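Local coordinates for protein putative glycoside hydrolase (PDB 3GYC) that is a putative glycoside hydrolase of a cellulase-like TIM-barrel family and probably cleaves glycosidic bonds in a carbohydrate that remains unidentified, at residues N78-W82 / V310-D314; T20-S25 / C349-F353; Y51-R55 / D107-G111. Numbering follows the deposited sequence.

From the N terminus, T20-S25 ends barrel strand 17-23, Y51-R55 opens strand 53-57, N78-W82 lies in the long excursion that follows it, and D107-G111 opens strand 109-113. V310-D314 follows strand 301-303 and C349-F353 follows strand 340-343. Contact 2 joins the outermost pair of segments, so its loop encloses contacts 1 and 3, whose own segments alternate along the chain and therefore cross. Contact 3 hydrogen-bonds strands 53-57 and 109-113, contact 2 brings strand 17-23 to the loop after 340-343, and contact 1 joins loops after strands 53-57 and 301-303. Contact 2 touches both others: T20 pairs with R55, and Q352 reaches D81.

Contact 1: residues N78-W82 / V310-D314. With EDO (1,2-ethanediol), chain D.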
loop_
_atom_site.group_PDB
_atom_site.type_symbol
_atom_site.label_atom_id
_atom_site.label_comp_id
_atom_site.label_asym_id
_atom_site.label_seq_id
_atom_site.Cartn_x
_atom_site.Cartn_y
_atom_site.Cartn_z
ATOM N N ASN A 78 12.272 -5.620 13.855
ATOM C CA ASN A 78 11.775 -6.639 14.740
ATOM C C ASN A 78 10.663 -6.052 15.628
ATOM O O ASN A 78 10.094 -6.738 16.456
ATOM C CB ASN A 78 12.908 -7.313 15.526
ATOM C CG ASN A 78 13.595 -6.390 16.506
ATOM O OD1 ASN A 78 13.091 -5.341 16.887
ATOM N ND2 ASN A 78 14.746 -6.818 16.958
ATOM N N GLN A 79 10.356 -4.778 15.438
ATOM C CA GLN A 79 9.335 -4.113 16.252
ATOM C C GLN A 79 7.925 -4.147 15.665
ATOM O O GLN A 79 6.962 -3.893 16.384
ATOM C CB GLN A 79 9.767 -2.659 16.467
ATOM C CG GLN A 79 10.992 -2.595 17.269
ATOM C CD GLN A 79 10.726 -3.094 18.663
ATOM O OE1 GLN A 79 9.828 -2.590 19.328
ATOM N NE2 GLN A 79 11.533 -4.022 19.130
ATOM N N GLN A 80 7.797 -4.473 14.380
ATOM C CA GLN A 80 6.460 -4.524 13.731
ATOM C C GLN A 80 6.051 -5.924 13.342
ATOM O O GLN A 80 6.917 -6.806 13.184
ATOM C CB GLN A 80 6.427 -3.637 12.490
ATOM C CG GLN A 80 6.969 -2.282 12.670
ATOM C CD GLN A 80 6.260 -1.485 13.764
ATOM O OE1 GLN A 80 5.099 -1.721 14.045
ATOM N NE2 GLN A 80 6.979 -0.565 14.390
ATOM N N ASP A 81 4.747 -6.119 13.094
ATOM C CA ASP A 81 4.215 -7.448 12.714
ATOM C C ASP A 81 3.896 -7.655 11.205
ATOM O O ASP A 81 3.177 -8.586 10.835
ATOM C CB ASP A 81 2.984 -7.824 13.606
ATOM C CG ASP A 81 3.393 -8.222 15.060
ATOM O OD1 ASP A 81 4.607 -8.527 15.306
ATOM O OD2 ASP A 81 2.491 -8.216 15.944
ATOM N N TRP A 82 4.403 -6.773 10.350
ATOM C CA TRP A 82 4.333 -6.985 8.923
ATOM C C TRP A 82 5.592 -7.775 8.597
ATOM O O TRP A 82 6.687 -7.459 9.066
ATOM C CB TRP A 82 4.339 -5.713 8.122
ATOM C CG TRP A 82 3.184 -4.873 8.371
ATOM C CD1 TRP A 82 1.891 -5.114 7.999
ATOM C CD2 TRP A 82 3.185 -3.634 9.082
ATOM N NE1 TRP A 82 1.084 -4.084 8.436
ATOM C CE2 TRP A 82 1.856 -3.169 9.102
ATOM C CE3 TRP A 82 4.184 -2.855 9.691
ATOM C CZ2 TRP A 82 1.502 -1.954 9.672
ATOM C CZ3 TRP A 82 3.818 -1.650 10.277
ATOM C CH2 TRP A 82 2.494 -1.216 10.263
ATOM N N VAL A 310 0.417 4.965 12.141
ATOM C CA VAL A 310 1.186 4.264 11.123
ATOM C C VAL A 310 1.574 2.832 11.596
ATOM O O VAL A 310 1.350 1.848 10.878
ATOM C CB VAL A 310 2.456 5.068 10.714
ATOM C CG1 VAL A 310 3.247 4.336 9.636
ATOM C CG2 VAL A 310 2.045 6.426 10.222
ATOM N N ASP A 311 2.103 2.734 12.807
ATOM C CA ASP A 311 2.562 1.457 13.393
ATOM C C ASP A 311 1.702 1.109 14.617
ATOM O O ASP A 311 1.436 1.955 15.474
ATOM C CB ASP A 311 4.008 1.612 13.855
ATOM C CG ASP A 311 4.984 1.865 12.711
ATOM O OD1 ASP A 311 4.609 1.585 11.579
ATOM O OD2 ASP A 311 6.153 2.305 12.982
ATOM N N TYR A 312 1.243 -0.127 14.683
ATOM C CA TYR A 312 0.466 -0.610 15.805
ATOM C C TYR A 312 0.533 -2.095 15.742
ATOM O O TYR A 312 0.897 -2.641 14.721
ATOM C CB TYR A 312 -1.015 -0.195 15.689
ATOM C CG TYR A 312 -1.660 0.097 17.062
ATOM C CD1 TYR A 312 -1.189 1.145 17.852
ATOM C CD2 TYR A 312 -2.748 -0.638 17.540
ATOM C CE1 TYR A 312 -1.789 1.497 19.085
ATOM C CE2 TYR A 312 -3.363 -0.306 18.793
ATOM C CZ TYR A 312 -2.854 0.768 19.578
ATOM O OH TYR A 312 -3.443 1.139 20.803
ATOM N N LYS A 313 0.218 -2.754 16.835
ATOM C CA LYS A 313 0.269 -4.212 16.871
ATOM C C LYS A 313 -0.504 -4.718 18.068
ATOM O O LYS A 313 -0.814 -3.964 18.966
ATOM C CB LYS A 313 1.727 -4.717 16.970
ATOM C CG LYS A 313 2.511 -4.235 18.168
ATOM C CD LYS A 313 4.013 -4.522 17.993
ATOM C CE LYS A 313 4.854 -4.067 19.155
ATOM N NZ LYS A 313 6.310 -4.391 18.948
ATOM N N ASP A 314 -0.823 -6.005 18.047
ATOM C CA ASP A 314 -1.385 -6.682 19.206
ATOM C C ASP A 314 -0.315 -6.651 20.303
ATOM O O ASP A 314 0.794 -7.136 20.102
ATOM C CB ASP A 314 -1.701 -8.124 18.862
ATOM C CG ASP A 314 -2.842 -8.260 17.872
ATOM O OD1 ASP A 314 -3.746 -7.379 17.829
ATOM O OD2 ASP A 314 -2.857 -9.310 17.163
HETATM C C1 EDO D . 6.084 -12.711 15.804
HETATM O O1 EDO D . 4.757 -12.945 15.297
HETATM C C2 EDO D . 6.501 -11.301 15.501
HETATM O O2 EDO D . 6.150 -10.862 14.175
HETATM O O HOH W 1 8.035 -3.395 21.032
HETATM O O HOH W 2 3.275 -3.813 13.515
HETATM O O HOH W 3 -0.117 -7.798 15.843
HETATM O O HOH W 4 2.279 -8.596 18.512
#
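Two irregular loops of a TIM barrel meet here, one between strands 71-73 and 88-90, the other after barrel strand 301-303, so among the loops at the C-terminal strand ends, the side that carries the active site in TIM-barrel enzymes. Their end-to-end directions lie 98° apart, and 344 Å² is buried. V310 O sits at the edge of the W82 indole, near the ring plane, 3.3 Å from W82 CH2. N347 bonds to both partners, its ND2 to V310 O and its O to W82 NE1. D311 continues along the same ring edge, with D311 OD1 3.6 Å from W82 CZ3. D311 OD2, 3.3 Å from Q80 NE2 at a poor angle, bonds to Y251; Y261 binds Q80 OE1. The CA-to-CB bond of Y312 points away from N78-W82, and Y312 O shares a water with Q80 OE1 and D81 N. K313, chi1 p and the remaining chi angles t, runs extended past D81 (D81 OD2 to K313 CB, 3.7 Å) until K313 NZ donates to Q79 O at 2.7 Å; a water also links K313 NZ to Q79 OE1. A 1,2-ethanediol, probably from the crystallisation liquor, donates from O2 to D81 OD1 at 3.0 Å and also bonds to R29. Two waters tying D314 to D81 donate to D81 OD2, one accepting from D314 N at 2.9 Å, the other donating to D314 O at 2.6 Å.

Contact 2: residues T20-S25 / C349-F353; sequences TMWDFS and CGPQF. With EDO (1,2-ethanediol), chain C.
C349, W22 and T20 carry the largest shares of the 227 Å² buried here, and one carbonyl joins them. C349 (phi/psi -89/66, chi1 t) aims its CB toward strand 20-23; its CA is 6.0 Å from that of T20, and the CA atoms of W22 and G350 are 6.8 Å apart. C349 O accepts twice: from T20 OG1 at 2.7 Å, with chi1 t, and from W22 NE1 at 3.0 Å, at the indole edge near its plane. A water accepts from C349 N (3.0 Å) and lies within hydrogen-bonding reach of M21 O (2.8 Å) and T20 OG1 (3.2 Å). W22 (chi1 m, chi2 9°) also packs its CZ2 against P351 CD at 4.1 Å. Beyond C349 a type I turn spans G350 to F353 (F353 N to G350 O, 3.1 Å), with F353 as N-cap of helix 354-357. At the strand's exit D23 (phi 41°) makes a capping bond, D23 OD2 to S25 N, 2.8 Å. A water connects D23 OD1 (2.7 Å) to Q352 NE2 (3.0 Å), whose side chain also binds Y36 and D81. This is the closing seam of a TIM barrel, where the C-terminal end of strand 17-23 meets the loop leaving strand 340-343.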
loop_
_atom_site.group_PDB
_atom_site.type_symbol
_atom_site.label_atom_id
_atom_site.label_comp_id
_atom_site.label_asym_id
_atom_site.label_seq_id
_atom_site.Cartn_x
_atom_site.Cartn_y
_atom_site.Cartn_z
ATOM N N THR A 20 -7.148 -4.293 0.913
ATOM C CA THR A 20 -6.275 -4.396 2.049
ATOM C C THR A 20 -4.801 -4.659 1.587
ATOM O O THR A 20 -4.591 -5.355 0.626
ATOM C CB THR A 20 -6.682 -5.508 3.003
ATOM O OG1 THR A 20 -5.779 -5.470 4.085
ATOM C CG2 THR A 20 -6.562 -6.919 2.376
HETATM N N MSE A 21 -3.854 -4.034 2.274
HETATM C CA MSE A 21 -2.425 -4.261 2.074
HETATM C C MSE A 21 -1.976 -5.515 2.833
HETATM O O MSE A 21 -2.069 -5.554 4.083
HETATM C CB MSE A 21 -1.622 -3.091 2.611
HETATM C CG MSE A 21 -0.132 -3.324 2.491
HETATM SE SE MSE A 21 0.819 -2.112 3.595
HETATM C CE MSE A 21 0.437 -2.942 5.327
ATOM N N TRP A 22 -1.612 -6.562 2.084
ATOM C CA TRP A 22 -0.968 -7.754 2.650
ATOM C C TRP A 22 0.544 -7.772 2.375
ATOM O O TRP A 22 1.242 -8.746 2.725
ATOM C CB TRP A 22 -1.678 -9.022 2.212
ATOM C CG TRP A 22 -2.943 -9.325 3.015
ATOM C CD1 TRP A 22 -3.553 -8.514 3.915
ATOM C CD2 TRP A 22 -3.817 -10.484 2.884
ATOM N NE1 TRP A 22 -4.696 -9.122 4.436
ATOM C CE2 TRP A 22 -4.857 -10.335 3.832
ATOM C CE3 TRP A 22 -3.738 -11.671 2.173
ATOM C CZ2 TRP A 22 -5.851 -11.276 3.996
ATOM C CZ3 TRP A 22 -4.709 -12.592 2.343
ATOM C CH2 TRP A 22 -5.762 -12.394 3.241
ATOM N N ASP A 23 1.029 -6.670 1.787
ATOM C CA ASP A 23 2.447 -6.338 1.668
ATOM C C ASP A 23 3.332 -7.561 1.323
ATOM O O ASP A 23 3.091 -8.230 0.334
ATOM C CB ASP A 23 2.890 -5.600 2.957
ATOM C CG ASP A 23 2.518 -6.387 4.261
ATOM O OD1 ASP A 23 1.344 -6.267 4.715
ATOM O OD2 ASP A 23 3.364 -7.163 4.783
ATOM N N PHE A 24 4.345 -7.827 2.135
ATOM C CA PHE A 24 5.205 -8.998 1.969
ATOM C C PHE A 24 4.833 -10.073 3.012
ATOM O O PHE A 24 5.385 -11.176 3.006
ATOM C CB PHE A 24 6.693 -8.583 2.008
ATOM C CG PHE A 24 7.020 -7.491 2.990
ATOM C CD1 PHE A 24 7.382 -7.795 4.306
ATOM C CD2 PHE A 24 6.994 -6.162 2.602
ATOM C CE1 PHE A 24 7.714 -6.740 5.215
ATOM C CE2 PHE A 24 7.320 -5.138 3.494
ATOM C CZ PHE A 24 7.672 -5.442 4.799
ATOM N N SER A 25 3.817 -9.795 3.858
ATOM C CA SER A 25 3.388 -10.772 4.841
ATOM C C SER A 25 2.732 -12.032 4.212
ATOM O O SER A 25 2.867 -13.121 4.746
ATOM C CB SER A 25 2.456 -10.130 5.859
ATOM O OG SER A 25 3.055 -9.058 6.570
ATOM N N CYS A 349 -5.184 -4.574 8.396
ATOM C CA CYS A 349 -6.270 -5.364 7.935
ATOM C C CYS A 349 -5.801 -6.747 7.445
ATOM O O CYS A 349 -5.964 -7.105 6.268
ATOM C CB CYS A 349 -6.985 -4.608 6.838
ATOM S SG CYS A 349 -8.604 -5.275 6.525
ATOM N N GLY A 350 -5.317 -7.530 8.390
ATOM C CA GLY A 350 -4.820 -8.871 8.129
ATOM C C GLY A 350 -4.837 -9.736 9.374
ATOM O O GLY A 350 -4.926 -9.226 10.487
ATOM N N PRO A 351 -4.669 -11.056 9.194
ATOM C CA PRO A 351 -4.848 -12.001 10.282
ATOM C C PRO A 351 -3.824 -11.946 11.432
ATOM O O PRO A 351 -4.143 -12.404 12.533
ATOM C CB PRO A 351 -4.899 -13.352 9.554
ATOM C CG PRO A 351 -4.265 -13.129 8.264
ATOM C CD PRO A 351 -4.532 -11.739 7.885
ATOM N N GLN A 352 -2.678 -11.302 11.255
ATOM C CA GLN A 352 -1.747 -11.149 12.365
ATOM C C GLN A 352 -2.069 -9.980 13.320
ATOM O O GLN A 352 -1.372 -9.791 14.298
ATOM C CB GLN A 352 -0.290 -11.021 11.873
ATOM C CG GLN A 352 0.167 -9.654 11.273
ATOM C CD GLN A 352 -0.178 -9.394 9.826
ATOM O OE1 GLN A 352 -1.305 -9.674 9.329
ATOM N NE2 GLN A 352 0.808 -8.839 9.109
ATOM N N PHE A 353 -3.077 -9.166 13.002
ATOM C CA PHE A 353 -3.504 -8.053 13.862
ATOM C C PHE A 353 -4.866 -8.494 14.376
ATOM O O PHE A 353 -5.902 -8.056 13.889
ATOM C CB PHE A 353 -3.549 -6.732 13.086
ATOM C CG PHE A 353 -2.238 -6.339 12.508
ATOM C CD1 PHE A 353 -1.230 -5.844 13.338
ATOM C CD2 PHE A 353 -1.981 -6.470 11.128
ATOM C CE1 PHE A 353 -0.005 -5.476 12.819
ATOM C CE2 PHE A 353 -0.753 -6.118 10.598
ATOM C CZ PHE A 353 0.239 -5.620 11.447
HETATM C C1 EDO C . -1.235 -11.184 17.368
HETATM O O1 EDO C . -1.255 -11.565 18.792
HETATM C C2 EDO C . -0.296 -11.983 16.469
HETATM O O2 EDO C . 0.870 -11.248 16.038
HETATM O O HOH W 5 -3.608 -4.068 5.943
HETATM O O HOH W 6 -0.095 -7.694 6.502
#

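Contact 3: residues Y51-R55 / D107-G111; sequences YNAIR and DIKVG
I54 lays its side chain (chi1 m, chi2 t) over that of I108 (also m, t), with I54 CG1 3.8 Å from I108 CG2. The backbones beneath belong to parallel strands 53-55 and 109-111, whose axes approach to 4.6 Å at a crossing angle of -21°. The register pairs A53 with K109 (CA-CA 4.6 Å), I54 with V110 (5.0 Å) and R55 with G111 (4.5 Å). Hydrogen bonding follows the parallel pattern, in which one residue straddles two across the way: I54 N donates to K109 O at 3.0 Å and I54 O accepts from G111 N at 2.9 Å, while K109 N reaches back to N52 O at 3.1 Å. CA-H...O contacts fill the gaps, such as A53 CA to K109 O at 3.0 Å. I54 and V110 share one face, packed on helix 95-105, and I54 also meets helix 39-48. On the opposite face A53 and R55 point into the barrel interior, whereas the K109 side chain turns off to R392 O; R55, extended with chi1 to chi3 all t, forms a salt bridge with E305 and a hydrogen bond with N160. D107 (phi/psi 51/42) is the C-prime residue of the Schellman motif ending helix 95-105. A water lies between D107 OD2 (2.8 Å) and N52 ND2 (3.1 Å), while R17 pairs with D107 OD1 and A18 N with N52 OD1. This is a TIM-barrel beta-alpha-beta crossover from strand 53-57 to 109-113, elaborated by helix 60-65 and the antiparallel pair 71-73/88-90 before helix 95-105 packs on the I54/V110 face.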
loop_
_atom_site.group_PDB
_atom_site.type_symbol
_atom_site.label_atom_id
_atom_site.label_comp_id
_atom_site.label_asym_id
_atom_site.label_seq_id
_atom_site.Cartn_x
_atom_site.Cartn_y
_atom_site.Cartn_z
ATOM N N TYR A 51 -13.922 -7.557 1.853
ATOM C CA TYR A 51 -12.842 -7.009 1.040
ATOM C C TYR A 51 -12.797 -7.811 -0.266
ATOM O O TYR A 51 -13.038 -9.015 -0.267
ATOM C CB TYR A 51 -11.459 -7.074 1.765
ATOM C CG TYR A 51 -11.474 -6.221 2.991
ATOM C CD1 TYR A 51 -11.240 -4.867 2.912
ATOM C CD2 TYR A 51 -11.826 -6.766 4.234
ATOM C CE1 TYR A 51 -11.358 -4.046 4.053
ATOM C CE2 TYR A 51 -11.935 -5.946 5.395
ATOM C CZ TYR A 51 -11.692 -4.604 5.286
ATOM O OH TYR A 51 -11.846 -3.778 6.391
ATOM N N ASN A 52 -12.534 -7.133 -1.378
ATOM C CA ASN A 52 -12.423 -7.786 -2.680
ATOM C C ASN A 52 -11.191 -7.364 -3.491
ATOM O O ASN A 52 -11.128 -7.562 -4.686
ATOM C CB ASN A 52 -13.725 -7.702 -3.486
ATOM C CG ASN A 52 -14.181 -6.292 -3.776
ATOM O OD1 ASN A 52 -13.617 -5.309 -3.254
ATOM N ND2 ASN A 52 -15.183 -6.179 -4.654
ATOM N N ALA A 53 -10.188 -6.804 -2.810
ATOM C CA ALA A 53 -8.911 -6.468 -3.440
ATOM C C ALA A 53 -7.797 -6.555 -2.367
ATOM O O ALA A 53 -8.056 -6.376 -1.175
ATOM C CB ALA A 53 -8.957 -5.045 -4.092
ATOM N N ILE A 54 -6.580 -6.857 -2.800
ATOM C CA ILE A 54 -5.406 -6.945 -1.941
ATOM C C ILE A 54 -4.237 -6.299 -2.676
ATOM O O ILE A 54 -4.119 -6.431 -3.881
ATOM C CB ILE A 54 -5.041 -8.425 -1.655
ATOM C CG1 ILE A 54 -6.260 -9.207 -1.142
ATOM C CG2 ILE A 54 -3.924 -8.537 -0.681
ATOM C CD1 ILE A 54 -6.051 -10.786 -1.061
ATOM N N ARG A 55 -3.417 -5.568 -1.950
ATOM C CA ARG A 55 -2.180 -4.997 -2.471
ATOM C C ARG A 55 -1.026 -5.851 -1.920
ATOM O O ARG A 55 -0.900 -6.023 -0.711
ATOM C CB ARG A 55 -2.055 -3.553 -2.012
ATOM C CG ARG A 55 -0.741 -2.929 -2.325
ATOM C CD ARG A 55 -0.589 -1.658 -1.672
ATOM N NE ARG A 55 0.712 -1.078 -1.911
ATOM C CZ ARG A 55 1.410 -0.395 -1.011
ATOM N NH1 ARG A 55 0.958 -0.253 0.244
ATOM N NH2 ARG A 55 2.605 0.078 -1.331
ATOM N N ASP A 107 -12.890 -13.882 -7.027
ATOM C CA ASP A 107 -13.057 -12.522 -7.602
ATOM C C ASP A 107 -12.406 -11.429 -6.760
ATOM O O ASP A 107 -13.003 -10.389 -6.530
ATOM C CB ASP A 107 -14.535 -12.144 -7.873
ATOM C CG ASP A 107 -14.682 -10.715 -8.515
ATOM O OD1 ASP A 107 -13.735 -10.236 -9.239
ATOM O OD2 ASP A 107 -15.733 -10.048 -8.289
ATOM N N ILE A 108 -11.211 -11.680 -6.261
ATOM C CA ILE A 108 -10.440 -10.692 -5.518
ATOM C C ILE A 108 -9.407 -10.222 -6.555
ATOM O O ILE A 108 -8.755 -11.055 -7.224
ATOM C CB ILE A 108 -9.731 -11.309 -4.301
ATOM C CG1 ILE A 108 -10.756 -11.671 -3.209
ATOM C CG2 ILE A 108 -8.776 -10.351 -3.693
ATOM C CD1 ILE A 108 -10.247 -12.633 -2.175
ATOM N N LYS A 109 -9.309 -8.915 -6.735
ATOM C CA LYS A 109 -8.355 -8.309 -7.654
ATOM C C LYS A 109 -7.110 -7.907 -6.846
ATOM O O LYS A 109 -7.181 -7.659 -5.649
ATOM C CB LYS A 109 -8.955 -7.104 -8.409
ATOM C CG LYS A 109 -9.325 -7.357 -9.890
ATOM C CD LYS A 109 -10.499 -8.130 -10.159
ATOM C CE LYS A 109 -10.646 -8.461 -11.683
ATOM N NZ LYS A 109 -10.964 -7.387 -12.699
ATOM N N VAL A 110 -5.965 -7.903 -7.503
ATOM C CA VAL A 110 -4.689 -7.671 -6.813
ATOM C C VAL A 110 -3.849 -6.543 -7.397
ATOM O O VAL A 110 -3.504 -6.546 -8.568
ATOM C CB VAL A 110 -3.829 -8.984 -6.776
ATOM C CG1 VAL A 110 -2.534 -8.726 -6.013
ATOM C CG2 VAL A 110 -4.676 -10.121 -6.149
ATOM N N GLY A 111 -3.504 -5.591 -6.548
ATOM C CA GLY A 111 -2.586 -4.550 -6.911
ATOM C C GLY A 111 -1.179 -5.010 -6.547
ATOM O O GLY A 111 -0.943 -5.485 -5.426
HETATM O O HOH W 7 -15.962 -8.947 -5.774
#